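Local atomic coordinates of DNA repair protein RAD7 (Saccharomyces cerevisiae, PDB entry 5ZB2), a protein that belongs to the yeast global genome repair complex, which promotes nucleotide excision repair of damage in non-transcribed DNA, and binds Elc1, the yeast Elongin-C. Residues F158-T163 against L185-L190; T375-F380 against P393-I398. All coordinates share one frame; numbering follows the deposited sequence.

Interaction 1 (F158-T163 against L185-L190); sequences FHISNT and LGLSRL
Phe158 to Ser161 and Leu185 to Ser188 run as neighbouring parallel strands, 6° apart in direction, joined by Gly186 N to Phe158 O (2.9 Å), Ile160 N to Gly186 O (3.2 Å), a weak bond from Ser188 N to Ile160 O, and Asn162 N to Ser188 O. The His159 ring bends over the glycine opposite: chi1 (-62°) sets CG beside the backbone N, and chi2 (-121°) turns the imidazole so that one face lies on the peptide that follows Leu185, Gly186 N standing over the ring centre, 3.5 Å above its plane. His159 ND1 lies 3.3 Å from Gly186 CA, so with the ring in this place a CB on residue 186 would collide with it. An alanine in place of His159 would probably leave this peptide without its aromatic cover and Ser184 OG without the bond it shares with NE2. Farther along the same face, Ser161 OG touches Ser188 CB at 3.4 Å. Past the strand ends, the side chains of Asn162 and Arg189 run alongside each other, pointing the same way; Asn162 OD1 rests on Arg189 CD while ND2 bonds Asp134, and the guanidinium goes on to a cation-pi contact with Tyr215. On the other face Ile160 CG2 meets Leu190 CD1 at 4.0 Å, crossing at about a right angle. This face turns into the leucine-rich-repeat interior, where Phe158 and Leu185 pack on Leu174 of helix 168-178, which connects the strands, and Ile160 on Trp144 of helix 141-150; strand 130-134 flanks Phe158-Ser161.

Interaction 2 (T375-F380 against P393-I398); sequences TVIDVF and PGLTLI
Ile398 lays its side chain across the neighbouring strand: CG1 takes the position between backbone N and carbonyl carbon (chi1 56°), and CD1 reaches Val376 CG1 at 3.5 Å. The Ile398 side chain also crosses that of Asp378 at about a right angle, Ile398 CG1 lying 3.7 Å from Asp378 CB. On the opposite face Ile377 meets two leucines, its CD1 against Leu395 CD1 and its CB against Leu397 CD2, each at 3.7 Å. Parallel backbone pairing sets this register. Thr375 O receives Thr396 N at 3.0 Å and, weakly, Thr396 OG1; Ile377 N bonds Thr396 O, and Ile398 N bonds Ile377 O. Val379 N then meets Ile398 O almost straight on at 2.8 Å. Just beyond, Asp378 OD1 accepts Phe380 N (2.9 Å), an Asx turn that secures the bend where the strand ends and probably steadies the carboxylate beside Ile398 CG1. Behind the inner face, Ile377, Val379 and Leu397 all pack on Ile364 of helix 361-370. Strand 350-352 borders Val376-Asp378 on its other side, and Thr396-Ile398 forms the last strand of the chain's parallel series, where Thr396 packs on Lys44 of the Elongin-C chain.

Interactions 1 and 2 work the same principle at two places in one leucine-rich-repeat solenoid: adjacent parallel strands pair through their backbones, turn apolar side chains toward the helices and carry polar ones on the other face, joined in interaction 2 by Val376 and Ile398. Their centres are 32 Å apart and their nearest atoms about 17 Å, so neither touches the other. Interaction 1 lies in the body of the series, about 10 Å from the chain centre, with a helix between its strands; interaction 2 lies about 24 Å out, at the C-terminal end, where the intervening residues contain no helix. Of the two, interaction 2 alone is touched by another protein chain, that of Elongin-C.

Interaction 1 (F158-T163 against L185-L190)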
# COMPACT_ATOMS: atom_id res chain seq x y z
N PHE A 158 20.24 12.85 12.28
CA PHE A 158 18.90 13.30 11.92
C PHE A 158 18.98 14.73 11.41
O PHE A 158 19.44 15.63 12.13
CB PHE A 158 17.95 13.21 13.12
CG PHE A 158 16.52 13.52 12.77
CD1 PHE A 158 15.77 12.64 12.00
CD2 PHE A 158 15.92 14.69 13.21
CE1 PHE A 158 14.46 12.92 11.67
CE2 PHE A 158 14.60 14.97 12.89
CZ PHE A 158 13.87 14.09 12.12
N HIS A 159 18.55 14.93 10.17
CA HIS A 159 18.39 16.25 9.57
C HIS A 159 16.97 16.36 9.04
O HIS A 159 16.53 15.50 8.27
CB HIS A 159 19.40 16.48 8.44
CG HIS A 159 20.83 16.43 8.87
ND1 HIS A 159 21.69 17.50 8.70
CD2 HIS A 159 21.55 15.46 9.48
CE1 HIS A 159 22.88 17.18 9.18
NE2 HIS A 159 22.82 15.95 9.66
N ILE A 160 16.26 17.41 9.45
CA ILE A 160 14.92 17.69 8.95
C ILE A 160 14.85 19.15 8.52
O ILE A 160 15.45 20.03 9.15
CB ILE A 160 13.84 17.38 10.00
CG1 ILE A 160 12.45 17.74 9.44
CG2 ILE A 160 14.12 18.12 11.31
CD1 ILE A 160 11.31 17.20 10.25
N SER A 161 14.11 19.41 7.44
CA SER A 161 14.05 20.75 6.87
C SER A 161 12.66 21.00 6.28
O SER A 161 11.94 20.07 5.91
CB SER A 161 15.11 20.94 5.78
OG SER A 161 16.40 20.61 6.25
N ASN A 162 12.30 22.28 6.22
CA ASN A 162 11.14 22.77 5.46
C ASN A 162 9.83 22.12 5.92
O ASN A 162 9.13 21.46 5.15
CB ASN A 162 11.37 22.55 3.96
CG ASN A 162 12.30 23.57 3.36
OD1 ASN A 162 12.13 24.77 3.58
ND2 ASN A 162 13.30 23.11 2.63
N THR A 163 9.49 22.36 7.19
CA THR A 163 8.17 21.98 7.70
C THR A 163 7.91 22.74 8.98
O THR A 163 8.73 22.68 9.91
CB THR A 163 8.07 20.47 7.94
OG1 THR A 163 6.83 20.18 8.58
CG2 THR A 163 9.23 19.97 8.82
N LEU A 185 23.32 16.43 13.55
CA LEU A 185 22.00 17.04 13.70
C LEU A 185 21.85 18.20 12.72
O LEU A 185 22.75 19.04 12.60
CB LEU A 185 21.77 17.53 15.13
CG LEU A 185 20.45 18.26 15.38
CD1 LEU A 185 19.25 17.32 15.22
CD2 LEU A 185 20.45 18.90 16.76
N GLY A 186 20.70 18.25 12.05
CA GLY A 186 20.39 19.33 11.14
C GLY A 186 19.01 19.91 11.37
O GLY A 186 18.03 19.17 11.47
N LEU A 187 18.93 21.24 11.46
CA LEU A 187 17.68 21.95 11.68
C LEU A 187 17.66 23.14 10.73
O LEU A 187 18.41 24.11 10.94
CB LEU A 187 17.54 22.42 13.13
CG LEU A 187 17.65 21.32 14.20
CD1 LEU A 187 17.76 21.93 15.60
CD2 LEU A 187 16.46 20.38 14.11
N SER A 188 16.83 23.08 9.69
CA SER A 188 16.87 24.08 8.63
C SER A 188 15.45 24.50 8.26
O SER A 188 14.64 23.66 7.86
CB SER A 188 17.60 23.53 7.40
OG SER A 188 17.32 24.33 6.25
N ARG A 189 15.17 25.79 8.37
CA ARG A 189 13.90 26.36 7.94
C ARG A 189 12.72 25.66 8.63
O ARG A 189 11.80 25.14 8.00
CB ARG A 189 13.77 26.27 6.41
CG ARG A 189 14.72 27.18 5.66
CD ARG A 189 14.39 27.24 4.17
NE ARG A 189 15.22 28.22 3.47
CZ ARG A 189 14.95 29.52 3.39
NH1 ARG A 189 13.87 30.02 3.98
NH2 ARG A 189 15.77 30.33 2.73
N LEU A 190 12.78 25.68 9.97
CA LEU A 190 11.74 25.09 10.81
C LEU A 190 11.05 26.24 11.55
O LEU A 190 11.53 26.71 12.59
CB LEU A 190 12.34 24.07 11.77
CG LEU A 190 13.16 22.97 11.07
CD1 LEU A 190 13.84 22.07 12.08
CD2 LEU A 190 12.29 22.14 10.12

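Interaction 2 (T375-F380 against P393-I398)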
# COMPACT_ATOMS: atom_id res chain seq x y z
N THR A 375 37.24 24.77 -12.32
CA THR A 375 36.44 24.55 -13.52
C THR A 375 35.26 25.49 -13.67
O THR A 375 34.83 25.74 -14.79
CB THR A 375 35.92 23.10 -13.55
OG1 THR A 375 34.95 22.91 -12.51
CG2 THR A 375 37.06 22.11 -13.36
N VAL A 376 34.72 26.02 -12.57
CA VAL A 376 33.56 26.90 -12.62
C VAL A 376 33.80 28.10 -11.71
O VAL A 376 34.25 27.95 -10.57
CB VAL A 376 32.26 26.17 -12.21
CG1 VAL A 376 31.06 27.11 -12.27
CG2 VAL A 376 32.04 24.95 -13.10
N ILE A 377 33.49 29.29 -12.22
CA ILE A 377 33.56 30.53 -11.45
C ILE A 377 32.27 31.30 -11.72
O ILE A 377 32.00 31.68 -12.86
CB ILE A 377 34.78 31.39 -11.82
CG1 ILE A 377 36.08 30.61 -11.59
CG2 ILE A 377 34.78 32.69 -11.02
CD1 ILE A 377 37.31 31.33 -12.13
N ASP A 378 31.49 31.53 -10.67
CA ASP A 378 30.27 32.32 -10.79
C ASP A 378 30.63 33.80 -10.62
O ASP A 378 31.13 34.20 -9.57
CB ASP A 378 29.24 31.89 -9.75
CG ASP A 378 27.85 32.44 -10.04
OD1 ASP A 378 27.75 33.55 -10.62
OD2 ASP A 378 26.87 31.77 -9.69
N VAL A 379 30.38 34.59 -11.66
CA VAL A 379 30.67 36.02 -11.66
C VAL A 379 29.38 36.84 -11.79
O VAL A 379 29.43 37.99 -12.21
CB VAL A 379 31.68 36.39 -12.76
CG1 VAL A 379 33.01 35.69 -12.51
CG2 VAL A 379 31.13 36.04 -14.13
N PHE A 380 28.25 36.25 -11.44
CA PHE A 380 26.98 36.96 -11.54
C PHE A 380 27.04 38.25 -10.74
O PHE A 380 27.35 38.25 -9.55
CB PHE A 380 25.84 36.07 -11.03
CG PHE A 380 24.48 36.65 -11.24
CD1 PHE A 380 23.94 37.55 -10.33
CD2 PHE A 380 23.74 36.31 -12.36
CE1 PHE A 380 22.68 38.09 -10.53
CE2 PHE A 380 22.48 36.85 -12.57
CZ PHE A 380 21.95 37.74 -11.65
N PRO A 393 41.67 26.56 -21.44
CA PRO A 393 40.86 25.35 -21.63
C PRO A 393 40.44 24.72 -20.31
O PRO A 393 41.27 24.46 -19.43
CB PRO A 393 41.80 24.43 -22.42
CG PRO A 393 42.74 25.34 -23.12
CD PRO A 393 42.94 26.50 -22.20
N GLY A 394 39.14 24.48 -20.17
CA GLY A 394 38.58 23.77 -19.04
C GLY A 394 37.77 24.63 -18.09
O GLY A 394 36.98 24.08 -17.31
N LEU A 395 37.94 25.95 -18.13
CA LEU A 395 37.28 26.84 -17.20
C LEU A 395 36.07 27.50 -17.87
O LEU A 395 36.17 27.97 -19.00
CB LEU A 395 38.25 27.91 -16.69
CG LEU A 395 37.80 28.72 -15.47
CD1 LEU A 395 39.02 29.19 -14.69
CD2 LEU A 395 36.94 29.92 -15.87
N THR A 396 34.95 27.52 -17.16
CA THR A 396 33.72 28.12 -17.65
C THR A 396 33.22 29.15 -16.64
O THR A 396 33.27 28.91 -15.43
CB THR A 396 32.64 27.07 -17.90
OG1 THR A 396 32.15 26.57 -16.65
CG2 THR A 396 33.19 25.91 -18.72
N LEU A 397 32.75 30.28 -17.14
CA LEU A 397 32.23 31.36 -16.30
C LEU A 397 30.71 31.39 -16.41
O LEU A 397 30.17 31.45 -17.52
CB LEU A 397 32.82 32.71 -16.71
CG LEU A 397 34.34 32.85 -16.68
CD1 LEU A 397 34.74 34.27 -17.07
CD2 LEU A 397 34.91 32.50 -15.32
N ILE A 398 30.04 31.36 -15.26
CA ILE A 398 28.59 31.43 -15.20
C ILE A 398 28.19 32.75 -14.56
O ILE A 398 28.93 33.32 -13.75
CB ILE A 398 27.99 30.23 -14.42
CG1 ILE A 398 28.59 30.16 -13.01
CG2 ILE A 398 28.24 28.94 -15.19
CD1 ILE A 398 28.10 29.00 -12.16